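LPXTG cell wall anchor domain-containing protein (Lactobacillus rhamnosus, PDB 7CBS) probably serves as the basal subunit of the SpaCBA pilus, where it takes part in anchoring the sortase-assembled fibre to the bacterial cell wall and in adhesion. Local coordinates at residues Y71-D76 and T93-D98; Q79-N84 and E89-T94; G122-R127 and Y135-T140; S157-L160 and N164-R167. All blocks are in the same frame, centred on the assembly; numbering follows the deposited sequence.

Interaction 1 (Y71-D76 and T93-D98); sequences YDVTAD and TTLSQD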
loop_
_atom_site.group_PDB
_atom_site.type_symbol
_atom_site.label_atom_id
_atom_site.label_comp_id
_atom_site.label_asym_id
_atom_site.label_seq_id
_atom_site.Cartn_x
_atom_site.Cartn_y
_atom_site.Cartn_z
ATOM N N TYR A 71 6.591 -0.521 -15.767
ATOM C CA TYR A 71 7.405 0.616 -16.273
ATOM C C TYR A 71 6.700 1.934 -15.951
ATOM O O TYR A 71 5.464 1.977 -16.024
ATOM C CB TYR A 71 7.603 0.525 -17.789
ATOM C CG TYR A 71 8.167 -0.777 -18.295
ATOM C CD1 TYR A 71 7.347 -1.871 -18.515
ATOM C CD2 TYR A 71 9.515 -0.909 -18.578
ATOM C CE1 TYR A 71 7.857 -3.072 -18.984
ATOM C CE2 TYR A 71 10.038 -2.097 -19.062
ATOM C CZ TYR A 71 9.207 -3.186 -19.261
ATOM O OH TYR A 71 9.714 -4.364 -19.727
ATOM N N ASP A 72 7.478 2.970 -15.626
ATOM C CA ASP A 72 7.021 4.380 -15.495
ATOM C C ASP A 72 6.920 4.984 -16.898
ATOM O O ASP A 72 7.976 5.119 -17.540
ATOM C CB ASP A 72 7.964 5.171 -14.583
ATOM C CG ASP A 72 7.711 6.671 -14.552
ATOM O OD1 ASP A 72 6.546 7.086 -14.758
ATOM O OD2 ASP A 72 8.686 7.422 -14.323
ATOM N N VAL A 73 5.707 5.320 -17.354
ATOM C CA VAL A 73 5.455 5.931 -18.699
ATOM C C VAL A 73 4.840 7.328 -18.531
ATOM O O VAL A 73 4.247 7.827 -19.507
ATOM C CB VAL A 73 4.563 5.023 -19.576
ATOM C CG1 VAL A 73 5.143 3.626 -19.710
ATOM C CG2 VAL A 73 3.121 4.950 -19.078
ATOM N N THR A 74 5.019 7.954 -17.363
ATOM C CA THR A 74 4.352 9.224 -16.952
ATOM C C THR A 74 4.620 10.343 -17.969
ATOM O O THR A 74 3.637 10.961 -18.433
ATOM C CB THR A 74 4.803 9.677 -15.558
ATOM O OG1 THR A 74 4.532 8.627 -14.628
ATOM C CG2 THR A 74 4.103 10.943 -15.107
ATOM N N ALA A 75 5.894 10.601 -18.286
ATOM C CA ALA A 75 6.343 11.725 -19.147
ATOM C C ALA A 75 5.837 11.523 -20.579
ATOM O O ALA A 75 5.285 12.491 -21.146
ATOM C CB ALA A 75 7.846 11.859 -19.122
ATOM N N ASP A 76 6.041 10.329 -21.145
ATOM C CA ASP A 76 5.588 9.964 -22.516
ATOM C C ASP A 76 4.060 10.034 -22.574
ATOM O O ASP A 76 3.535 10.553 -23.577
ATOM C CB ASP A 76 6.095 8.581 -22.938
ATOM C CG ASP A 76 7.590 8.536 -23.216
ATOM O OD1 ASP A 76 8.158 9.603 -23.515
ATOM O OD2 ASP A 76 8.178 7.434 -23.127
ATOM N N THR A 93 -4.016 3.242 -25.201
ATOM C CA THR A 93 -3.962 2.240 -26.300
ATOM C C THR A 93 -2.617 2.336 -27.030
ATOM O O THR A 93 -2.068 1.278 -27.367
ATOM C CB THR A 93 -5.135 2.423 -27.270
ATOM O OG1 THR A 93 -6.332 2.151 -26.538
ATOM C CG2 THR A 93 -5.056 1.518 -28.480
ATOM N N THR A 94 -2.120 3.553 -27.272
ATOM C CA THR A 94 -0.837 3.819 -27.980
ATOM C C THR A 94 0.333 3.263 -27.155
ATOM O O THR A 94 1.200 2.586 -27.748
ATOM C CB THR A 94 -0.677 5.313 -28.289
ATOM O OG1 THR A 94 -1.701 5.681 -29.215
ATOM C CG2 THR A 94 0.675 5.657 -28.876
ATOM N N LEU A 95 0.350 3.526 -25.844
ATOM C CA LEU A 95 1.441 3.092 -24.928
ATOM C C LEU A 95 1.288 1.609 -24.559
ATOM O O LEU A 95 2.234 1.060 -23.969
ATOM C CB LEU A 95 1.435 3.965 -23.667
ATOM C CG LEU A 95 2.068 5.349 -23.794
ATOM C CD1 LEU A 95 2.290 5.936 -22.413
ATOM C CD2 LEU A 95 3.379 5.296 -24.572
ATOM N N SER A 96 0.139 0.995 -24.867
ATOM C CA SER A 96 -0.146 -0.449 -24.643
ATOM C C SER A 96 0.351 -1.285 -25.830
ATOM O O SER A 96 0.357 -2.524 -25.706
ATOM C CB SER A 96 -1.616 -0.686 -24.398
ATOM O OG SER A 96 -2.006 -0.229 -23.106
ATOM N N GLN A 97 0.748 -0.646 -26.936
ATOM C CA GLN A 97 1.209 -1.330 -28.176
ATOM C C GLN A 97 2.588 -1.957 -27.937
ATOM O O GLN A 97 3.343 -1.427 -27.100
ATOM C CB GLN A 97 1.259 -0.353 -29.353
ATOM C CG GLN A 97 -0.083 0.275 -29.701
ATOM C CD GLN A 97 -1.182 -0.745 -29.865
ATOM O OE1 GLN A 97 -1.810 -1.177 -28.900
ATOM N NE2 GLN A 97 -1.431 -1.127 -31.106
ATOM N N ASP A 98 2.895 -3.038 -28.661
ATOM C CA ASP A 98 4.207 -3.739 -28.619
ATOM C C ASP A 98 5.253 -2.913 -29.378
ATOM O O ASP A 98 6.454 -3.200 -29.214
ATOM C CB ASP A 98 4.099 -5.165 -29.170
ATOM C CG ASP A 98 3.569 -6.178 -28.168
ATOM O OD1 ASP A 98 3.273 -5.784 -27.029
ATOM O OD2 ASP A 98 3.471 -7.365 -28.536
#
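Val-73 and Leu-95 reach toward each other and meet tip to tip, closing the base of a helical hairpin that is set between strands 67-72 and 107-112 of the mixed β-sheet of the pilin domain. Strand 67-72 runs into helix 74-84, helix 88-95 follows, and the chain then returns to the sheet as strand 107-112, antiparallel to the strand it left. One leucine methyl does nearly all the touching: CD1 of Leu-95 lies 3.6 Å from CG2 of Val-73 and 3.7 Å from its CB. The valine rotation explains which branch is met. CG2 sits between the backbone N and the carbonyl carbon, while CG1, opposite the carbonyl carbon (chi1 -55°), packs on Leu-136 of strand 131-141. Val-73 thus serves the helix with one methyl and the sheet with the other. Phe-77, Leu-80, Tyr-100 and Val-153 also pack on Leu-95, which agrees with the burial of both aliphatic residues. The closest atom of Asp-76 to this leucine is its backbone C; its carboxylate turns to the hydroxyl of Tyr-100. Helix 74-84 starts directly after Val-73, an N-cap residue whose side chain has no polar atom. Asp-72, one position earlier, takes up the first helical N-H instead and forms an Asx turn, with Thr-74 N 3.1 Å from Asp-72 OD1. That N-H arrives 47° out of the carboxylate plane, whereas the Thr-74 hydroxyl approaches the same oxygen nearly along its C-O direction, with OG1 2.5 Å from Asp-72 OD1.

Interaction 2 (Q79-N84 and E89-T94); sequences QLVSKN and EVAQTT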
loop_
_atom_site.group_PDB
_atom_site.type_symbol
_atom_site.label_atom_id
_atom_site.label_comp_id
_atom_site.label_asym_id
_atom_site.label_seq_id
_atom_site.Cartn_x
_atom_site.Cartn_y
_atom_site.Cartn_z
ATOM N N GLN A 79 2.764 13.679 -22.506
ATOM C CA GLN A 79 3.280 14.287 -23.759
ATOM C C GLN A 79 2.347 13.889 -24.908
ATOM O O GLN A 79 2.050 14.753 -25.749
ATOM C CB GLN A 79 4.729 13.850 -23.991
ATOM N N LEU A 80 1.884 12.635 -24.922
ATOM C CA LEU A 80 0.977 12.067 -25.958
ATOM C C LEU A 80 -0.415 12.691 -25.817
ATOM O O LEU A 80 -0.988 13.104 -26.846
ATOM C CB LEU A 80 0.921 10.545 -25.788
ATOM C CG LEU A 80 1.986 9.767 -26.554
ATOM C CD1 LEU A 80 1.995 8.314 -26.126
ATOM C CD2 LEU A 80 1.757 9.886 -28.048
ATOM N N VAL A 81 -0.929 12.762 -24.584
ATOM C CA VAL A 81 -2.277 13.323 -24.264
ATOM C C VAL A 81 -2.311 14.821 -24.607
ATOM O O VAL A 81 -3.350 15.280 -25.118
ATOM C CB VAL A 81 -2.643 13.059 -22.790
ATOM C CG1 VAL A 81 -3.842 13.875 -22.331
ATOM C CG2 VAL A 81 -2.889 11.581 -22.547
ATOM N N SER A 82 -1.226 15.551 -24.326
ATOM C CA SER A 82 -1.088 17.004 -24.607
ATOM C C SER A 82 -1.016 17.245 -26.119
ATOM O O SER A 82 -1.522 18.283 -26.565
ATOM C CB SER A 82 0.109 17.588 -23.904
ATOM O OG SER A 82 -0.030 17.491 -22.502
ATOM N N LYS A 83 -0.412 16.317 -26.870
ATOM C CA LYS A 83 -0.276 16.384 -28.349
ATOM C C LYS A 83 -1.629 16.113 -29.022
ATOM O O LYS A 83 -1.937 16.816 -30.014
ATOM C CB LYS A 83 0.759 15.365 -28.842
ATOM C CG LYS A 83 2.186 15.864 -29.026
ATOM C CD LYS A 83 2.828 16.643 -27.886
ATOM C CE LYS A 83 4.298 16.319 -27.673
ATOM N NZ LYS A 83 5.078 16.350 -28.934
ATOM N N ASN A 84 -2.400 15.134 -28.523
ATOM C CA ASN A 84 -3.606 14.597 -29.214
ATOM C C ASN A 84 -4.856 15.396 -28.816
ATOM O O ASN A 84 -5.871 15.278 -29.532
ATOM C CB ASN A 84 -3.770 13.085 -29.012
ATOM C CG ASN A 84 -4.078 12.655 -27.592
ATOM O OD1 ASN A 84 -4.651 13.407 -26.806
ATOM N ND2 ASN A 84 -3.721 11.427 -27.261
ATOM N N GLU A 89 -7.879 7.591 -23.392
ATOM C CA GLU A 89 -8.049 6.203 -23.902
ATOM C C GLU A 89 -7.081 5.959 -25.068
ATOM O O GLU A 89 -6.441 4.897 -25.089
ATOM C CB GLU A 89 -9.487 5.952 -24.376
ATOM C CG GLU A 89 -10.563 6.785 -23.688
ATOM C CD GLU A 89 -10.776 8.195 -24.223
ATOM O OE1 GLU A 89 -11.012 8.351 -25.446
ATOM O OE2 GLU A 89 -10.699 9.140 -23.413
ATOM N N VAL A 90 -6.993 6.909 -26.004
ATOM C CA VAL A 90 -6.137 6.836 -27.227
ATOM C C VAL A 90 -4.674 6.688 -26.797
ATOM O O VAL A 90 -3.956 5.886 -27.425
ATOM C CB VAL A 90 -6.347 8.064 -28.137
ATOM C CG1 VAL A 90 -5.320 8.130 -29.261
ATOM C CG2 VAL A 90 -7.756 8.099 -28.712
ATOM N N ALA A 91 -4.255 7.417 -25.759
ATOM C CA ALA A 91 -2.874 7.428 -25.220
ATOM C C ALA A 91 -2.597 6.128 -24.451
ATOM O O ALA A 91 -1.453 5.623 -24.521
ATOM C CB ALA A 91 -2.674 8.642 -24.343
ATOM N N GLN A 92 -3.602 5.608 -23.739
ATOM C CA GLN A 92 -3.532 4.297 -23.041
ATOM C C GLN A 92 -3.298 3.193 -24.076
ATOM O O GLN A 92 -2.463 2.314 -23.813
ATOM C CB GLN A 92 -4.813 4.022 -22.249
ATOM C CG GLN A 92 -4.866 4.742 -20.912
ATOM C CD GLN A 92 -6.089 4.348 -20.124
ATOM O OE1 GLN A 92 -7.214 4.679 -20.484
ATOM N NE2 GLN A 92 -5.873 3.628 -19.032
ATOM N N THR A 93 -4.016 3.242 -25.201
ATOM C CA THR A 93 -3.962 2.240 -26.300
ATOM C C THR A 93 -2.617 2.336 -27.030
ATOM O O THR A 93 -2.068 1.278 -27.367
ATOM C CB THR A 93 -5.135 2.423 -27.270
ATOM O OG1 THR A 93 -6.332 2.151 -26.538
ATOM C CG2 THR A 93 -5.056 1.518 -28.480
ATOM N N THR A 94 -2.120 3.553 -27.272
ATOM C CA THR A 94 -0.837 3.819 -27.980
ATOM C C THR A 94 0.333 3.263 -27.155
ATOM O O THR A 94 1.200 2.586 -27.748
ATOM C CB THR A 94 -0.677 5.313 -28.289
ATOM O OG1 THR A 94 -1.701 5.681 -29.215
ATOM C CG2 THR A 94 0.675 5.657 -28.876
#
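A helical hairpin, helix 74-84 turning back into helix 88-95, packs against the sheet, with Gln-92 bonded to the backbone of Val-153, and this contact is its inner seam. The segment axes come within 9.2 Å at 133° between their N-to-C directions, so the pair is splayed rather than strictly antiparallel. Closest backbone approach is at Val-81 and Ala-91, whose CA atoms are 6.0 Å apart, and the small alanine permits it: Ala-91 CB points at the opposite helix and meets CG2 of Val-81 at 3.5 Å. Either side of this pair the spacing is wider. At the end away from the turn, Leu-80 passes at a slant to Thr-94, with CD1 4.0 Å from the threonine CG2. Toward the turn, Asn-84 and Val-90 run by each other in antiparallel fashion, ND2 of Asn-84 lying 4.2 Å from CG1 of Val-90. Thr-94 can offer its methyl because chi1 (-65°) sends OG1 back along its own helix to Val-90 O, at 2.9 Å; this hydroxyl and Thr-94 N straddle the carbonyl plane. The Asn-84 oxygen likewise looks away from the seam, accepting from the backbone N of Ala-87 in the connecting turn. With polar ends served inside each helix or in the turn, the helices are held to each other by shape and apolar burial rather than by directed bonds.

Interaction 3 (G122-R127 and Y135-T140); sequences GDLPLR and YLFKET. With MG (magnesium ion), chain I.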
loop_
_atom_site.group_PDB
_atom_site.type_symbol
_atom_site.label_atom_id
_atom_site.label_comp_id
_atom_site.label_asym_id
_atom_site.label_seq_id
_atom_site.Cartn_x
_atom_site.Cartn_y
_atom_site.Cartn_z
ATOM N N GLY A 122 4.012 -3.426 -4.634
ATOM C CA GLY A 122 3.783 -2.577 -3.453
ATOM C C GLY A 122 4.509 -1.250 -3.568
ATOM O O GLY A 122 5.592 -1.222 -4.187
ATOM N N ASP A 123 3.918 -0.194 -3.003
ATOM C CA ASP A 123 4.504 1.169 -2.905
ATOM C C ASP A 123 4.894 1.694 -4.294
ATOM O O ASP A 123 6.031 2.189 -4.443
ATOM C CB ASP A 123 5.674 1.169 -1.917
ATOM C CG ASP A 123 5.247 0.773 -0.516
ATOM O OD1 ASP A 123 4.096 1.099 -0.148
ATOM O OD2 ASP A 123 6.059 0.128 0.190
ATOM N N LEU A 124 3.985 1.608 -5.267
ATOM C CA LEU A 124 4.081 2.376 -6.542
ATOM C C LEU A 124 3.711 3.822 -6.235
ATOM O O LEU A 124 2.611 4.072 -5.746
ATOM C CB LEU A 124 3.143 1.777 -7.595
ATOM C CG LEU A 124 3.625 0.489 -8.266
ATOM C CD1 LEU A 124 2.599 -0.015 -9.269
ATOM C CD2 LEU A 124 4.968 0.694 -8.952
ATOM N N PRO A 125 4.625 4.801 -6.445
ATOM C CA PRO A 125 4.294 6.222 -6.306
ATOM C C PRO A 125 3.062 6.674 -7.105
ATOM O O PRO A 125 2.908 6.264 -8.237
ATOM C CB PRO A 125 5.553 6.928 -6.834
ATOM C CG PRO A 125 6.666 5.949 -6.481
ATOM C CD PRO A 125 6.049 4.593 -6.760
ATOM N N LEU A 126 2.223 7.506 -6.484
ATOM C CA LEU A 126 1.034 8.128 -7.121
ATOM C C LEU A 126 1.486 9.244 -8.071
ATOM O O LEU A 126 0.754 9.515 -9.044
ATOM C CB LEU A 126 0.098 8.671 -6.036
ATOM C CG LEU A 126 -0.680 7.618 -5.256
ATOM C CD1 LEU A 126 -1.412 8.277 -4.070
ATOM C CD2 LEU A 126 -1.636 6.856 -6.190
ATOM N N ARG A 127 2.651 9.848 -7.808
ATOM C CA ARG A 127 3.206 10.984 -8.590
ATOM C C ARG A 127 4.647 10.669 -9.008
ATOM O O ARG A 127 5.387 10.088 -8.185
ATOM C CB ARG A 127 3.162 12.277 -7.765
ATOM N N TYR A 135 1.657 3.951 -15.295
ATOM C CA TYR A 135 2.456 2.698 -15.291
ATOM C C TYR A 135 1.982 1.792 -16.430
ATOM O O TYR A 135 0.758 1.724 -16.674
ATOM C CB TYR A 135 2.365 2.030 -13.916
ATOM C CG TYR A 135 2.930 2.872 -12.799
ATOM C CD1 TYR A 135 4.298 3.029 -12.649
ATOM C CD2 TYR A 135 2.103 3.538 -11.910
ATOM C CE1 TYR A 135 4.832 3.834 -11.656
ATOM C CE2 TYR A 135 2.618 4.339 -10.905
ATOM C CZ TYR A 135 3.987 4.484 -10.776
ATOM O OH TYR A 135 4.512 5.257 -9.784
ATOM N N LEU A 136 2.938 1.168 -17.126
ATOM C CA LEU A 136 2.721 0.122 -18.161
ATOM C C LEU A 136 3.045 -1.243 -17.545
ATOM O O LEU A 136 4.152 -1.390 -16.998
ATOM C CB LEU A 136 3.630 0.412 -19.361
ATOM C CG LEU A 136 3.763 -0.714 -20.383
ATOM C CD1 LEU A 136 2.414 -1.043 -21.001
ATOM C CD2 LEU A 136 4.776 -0.342 -21.453
ATOM N N PHE A 137 2.117 -2.199 -17.642
ATOM C CA PHE A 137 2.237 -3.567 -17.074
ATOM C C PHE A 137 2.286 -4.584 -18.220
ATOM O O PHE A 137 1.237 -4.816 -18.849
ATOM C CB PHE A 137 1.074 -3.844 -16.117
ATOM C CG PHE A 137 1.137 -3.082 -14.818
ATOM C CD1 PHE A 137 1.922 -3.534 -13.769
ATOM C CD2 PHE A 137 0.408 -1.919 -14.636
ATOM C CE1 PHE A 137 1.977 -2.837 -12.570
ATOM C CE2 PHE A 137 0.469 -1.219 -13.440
ATOM C CZ PHE A 137 1.254 -1.678 -12.410
ATOM N N LYS A 138 3.464 -5.166 -18.472
ATOM C CA LYS A 138 3.713 -6.158 -19.553
ATOM C C LYS A 138 4.025 -7.529 -18.944
ATOM O O LYS A 138 4.669 -7.566 -17.880
ATOM C CB LYS A 138 4.896 -5.734 -20.432
ATOM C CG LYS A 138 4.787 -4.360 -21.077
ATOM C CD LYS A 138 6.014 -4.000 -21.896
ATOM C CE LYS A 138 6.278 -4.931 -23.060
ATOM N NZ LYS A 138 7.445 -4.478 -23.855
ATOM N N GLU A 139 3.579 -8.597 -19.611
ATOM C CA GLU A 139 4.014 -9.997 -19.363
ATOM C C GLU A 139 5.279 -10.243 -20.194
ATOM O O GLU A 139 5.159 -10.301 -21.432
ATOM C CB GLU A 139 2.901 -10.983 -19.732
ATOM C CG GLU A 139 3.299 -12.440 -19.558
ATOM C CD GLU A 139 2.249 -13.440 -20.017
ATOM O OE1 GLU A 139 1.069 -13.270 -19.658
ATOM O OE2 GLU A 139 2.617 -14.391 -20.737
ATOM N N THR A 140 6.437 -10.370 -19.536
ATOM C CA THR A 140 7.782 -10.433 -20.173
ATOM C C THR A 140 8.341 -11.860 -20.134
ATOM O O THR A 140 9.396 -12.078 -20.755
ATOM C CB THR A 140 8.745 -9.441 -19.506
ATOM O OG1 THR A 140 8.714 -9.691 -18.101
ATOM C CG2 THR A 140 8.387 -7.996 -19.785
HETATM MG MG MG I . 2.596 2.368 -0.027
HETATM O O HOH W 1 0.795 3.135 0.812
HETATM O O HOH W 2 1.114 1.423 -1.202
HETATM O O HOH W 3 1.890 0.954 1.416
#
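Strands 122-125 and 135-140 belong to the β-hairpin 118-128/131-141, but here they have diverged, with segment axes 10.8 Å apart at 133° and the nearest CA pair, Leu-124 and Tyr-135, 8.9 Å apart. Side chains, not backbone bonds, fill the opening; the regular pairing survives nearer the turn, as between Leu-126 and Ala-133. Leu-124 divides its two methyls between two rings. CD2 lies over one face of Tyr-135, displaced toward the rim, 4.1 Å from CE1. CD1 comes instead to the edge of the Phe-137 ring, 3.8 Å from CZ. Tyr-135, its CG opposite the carbonyl carbon (chi1 -62°), extends past Leu-124 in the reverse direction and carries its hydroxyl to the far strand, crossing Pro-125 at about a right angle. There the OH donates to Pro-125 O, which lies at the ring edge and in its plane. The modelled length, 2.4 Å, is too short to be taken at face value. Val-31 of strand 28-34 packs on both Leu-124 and Phe-137, and Phe-121 meets Phe-137 edge-to-face, which makes this part of the hydrophobic core of the domain. In the same segment, next to Leu-124, Asp-123 bonds a magnesium ion also bound by Thr-28 of the same chain and by Asp-123 of the second subunit. Its OD1 is 2.0 Å from the metal, and three waters, each 2.1 Å from the magnesium, complete six ligands.

Interaction 4 (S157-L160 and N164-R167); sequences SSNL and NQSR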
loop_
_atom_site.group_PDB
_atom_site.type_symbol
_atom_site.label_atom_id
_atom_site.label_comp_id
_atom_site.label_asym_id
_atom_site.label_seq_id
_atom_site.Cartn_x
_atom_site.Cartn_y
_atom_site.Cartn_z
ATOM N N SER A 157 -5.319 8.271 -11.267
ATOM C CA SER A 157 -6.397 9.287 -11.424
ATOM C C SER A 157 -6.687 9.982 -10.083
ATOM O O SER A 157 -6.098 9.586 -9.062
ATOM C CB SER A 157 -7.639 8.658 -11.998
ATOM O OG SER A 157 -7.981 7.486 -11.279
ATOM N N SER A 158 -7.565 10.984 -10.110
ATOM C CA SER A 158 -7.954 11.839 -8.951
ATOM C C SER A 158 -8.295 10.977 -7.729
ATOM O O SER A 158 -7.778 11.281 -6.641
ATOM C CB SER A 158 -9.089 12.778 -9.311
ATOM O OG SER A 158 -10.275 12.538 -8.559
ATOM N N ASN A 159 -9.133 9.948 -7.909
ATOM C CA ASN A 159 -9.621 9.043 -6.829
ATOM C C ASN A 159 -8.428 8.434 -6.085
ATOM O O ASN A 159 -8.484 8.353 -4.835
ATOM C CB ASN A 159 -10.528 7.941 -7.382
ATOM C CG ASN A 159 -11.102 7.052 -6.302
ATOM O OD1 ASN A 159 -11.779 7.529 -5.393
ATOM N ND2 ASN A 159 -10.842 5.758 -6.397
ATOM N N LEU A 160 -7.397 8.024 -6.827
ATOM C CA LEU A 160 -6.173 7.371 -6.295
ATOM C C LEU A 160 -5.258 8.419 -5.649
ATOM O O LEU A 160 -4.677 8.112 -4.584
ATOM C CB LEU A 160 -5.468 6.626 -7.436
ATOM C CG LEU A 160 -6.181 5.374 -7.935
ATOM C CD1 LEU A 160 -5.682 4.967 -9.314
ATOM C CD2 LEU A 160 -5.994 4.240 -6.940
ATOM N N ASN A 164 -8.268 7.012 -1.639
ATOM C CA ASN A 164 -9.531 6.254 -1.420
ATOM C C ASN A 164 -9.271 4.755 -1.620
ATOM O O ASN A 164 -9.992 3.950 -0.999
ATOM C CB ASN A 164 -10.652 6.764 -2.330
ATOM C CG ASN A 164 -11.143 8.142 -1.935
ATOM O OD1 ASN A 164 -11.326 8.420 -0.751
ATOM N ND2 ASN A 164 -11.364 9.005 -2.914
ATOM N N GLN A 165 -8.283 4.398 -2.448
ATOM C CA GLN A 165 -7.877 2.995 -2.732
ATOM C C GLN A 165 -6.431 2.772 -2.271
ATOM O O GLN A 165 -5.533 3.475 -2.782
ATOM C CB GLN A 165 -8.000 2.693 -4.226
ATOM C CG GLN A 165 -9.310 2.028 -4.622
ATOM C CD GLN A 165 -9.137 1.176 -5.859
ATOM O OE1 GLN A 165 -8.726 1.650 -6.916
ATOM N NE2 GLN A 165 -9.450 -0.106 -5.740
ATOM N N SER A 166 -6.223 1.808 -1.364
ATOM C CA SER A 166 -4.884 1.337 -0.921
ATOM C C SER A 166 -4.350 0.290 -1.906
ATOM O O SER A 166 -3.121 0.157 -1.981
ATOM C CB SER A 166 -4.930 0.808 0.483
ATOM O OG SER A 166 -4.913 1.880 1.411
ATOM N N ARG A 167 -5.246 -0.404 -2.619
ATOM C CA ARG A 167 -4.895 -1.476 -3.588
ATOM C C ARG A 167 -5.727 -1.333 -4.868
ATOM O O ARG A 167 -6.944 -1.074 -4.756
ATOM C CB ARG A 167 -5.126 -2.855 -2.962
ATOM C CG ARG A 167 -4.754 -4.014 -3.872
ATOM C CD ARG A 167 -4.779 -5.348 -3.165
ATOM N NE ARG A 167 -3.694 -5.500 -2.208
ATOM C CZ ARG A 167 -3.361 -6.644 -1.616
ATOM N NH1 ARG A 167 -4.017 -7.758 -1.897
ATOM N NH2 ARG A 167 -2.351 -6.675 -0.763
#
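The side-chain amides of Asn-159 and Asn-164 meet with their planes 31° apart, while the side chains carrying them cross at about a right angle. ND2 of Asn-164 stands above the carbonyl plane of Asn-159, 40° out of it, and donates to OD1 at 2.9 Å, so the bond does not follow a lone-pair direction. CB of Asn-164 closes in on the same oxygen, 3.4 Å from OD1. ND2 of Asn-159 is loosely approached by CG of Gln-165, at 4.4 Å. Asn-159 reaches this place because its CG is turned away from the backbone N (chi1 -177°), which carries the amide out over the following loop. The arrangement ties the first turn of the short helix 158-161 to the loop that follows, where the chain turns toward strand 167-170. A weak backbone bond to the residue five positions back, from Asn-164 N to Asn-159 O at 3.5 Å, follows the same route as the amide pair, so the two asparagines are linked twice. Beneath them the contact becomes apolar: CD2 of Leu-160 rests 3.7 Å from CB of Gln-165, and the leucine also packs on Leu-126 of strand 118-128. Farther along the loop, Ser-166 and Arg-167 turn to the second subunit, where the arginine bonds to Ser-166 and to the backbone of Gly-163 in that subunit. A tilted amide bond and a long backbone bond at an exposed place imply a modest polar hold on the turn, with the buried Leu-160 supplying the hydrophobic contact below.

Interactions 1 and 2 share the helical hairpin and Thr-93 and Thr-94: the first closes its base beside the sheet, the second packs its helices together, and Leu-80 and Leu-95 touch where they adjoin. Both are apolar across the seam, but interaction 1 is buried and interaction 2 partly open. Interaction 3 is the more central of the two buried contacts, combining aliphatic-aromatic packing with a tyrosine bond; it meets interaction 1 through the neighbouring strands 67-72 and 131-141. Interaction 4 lies nearer the surface and relies on amides. Its Leu-160 backbone touches Leu-126 of interaction 3, and both contacts reach the second subunit, one through magnesium, the other through Ser-166 and Arg-167.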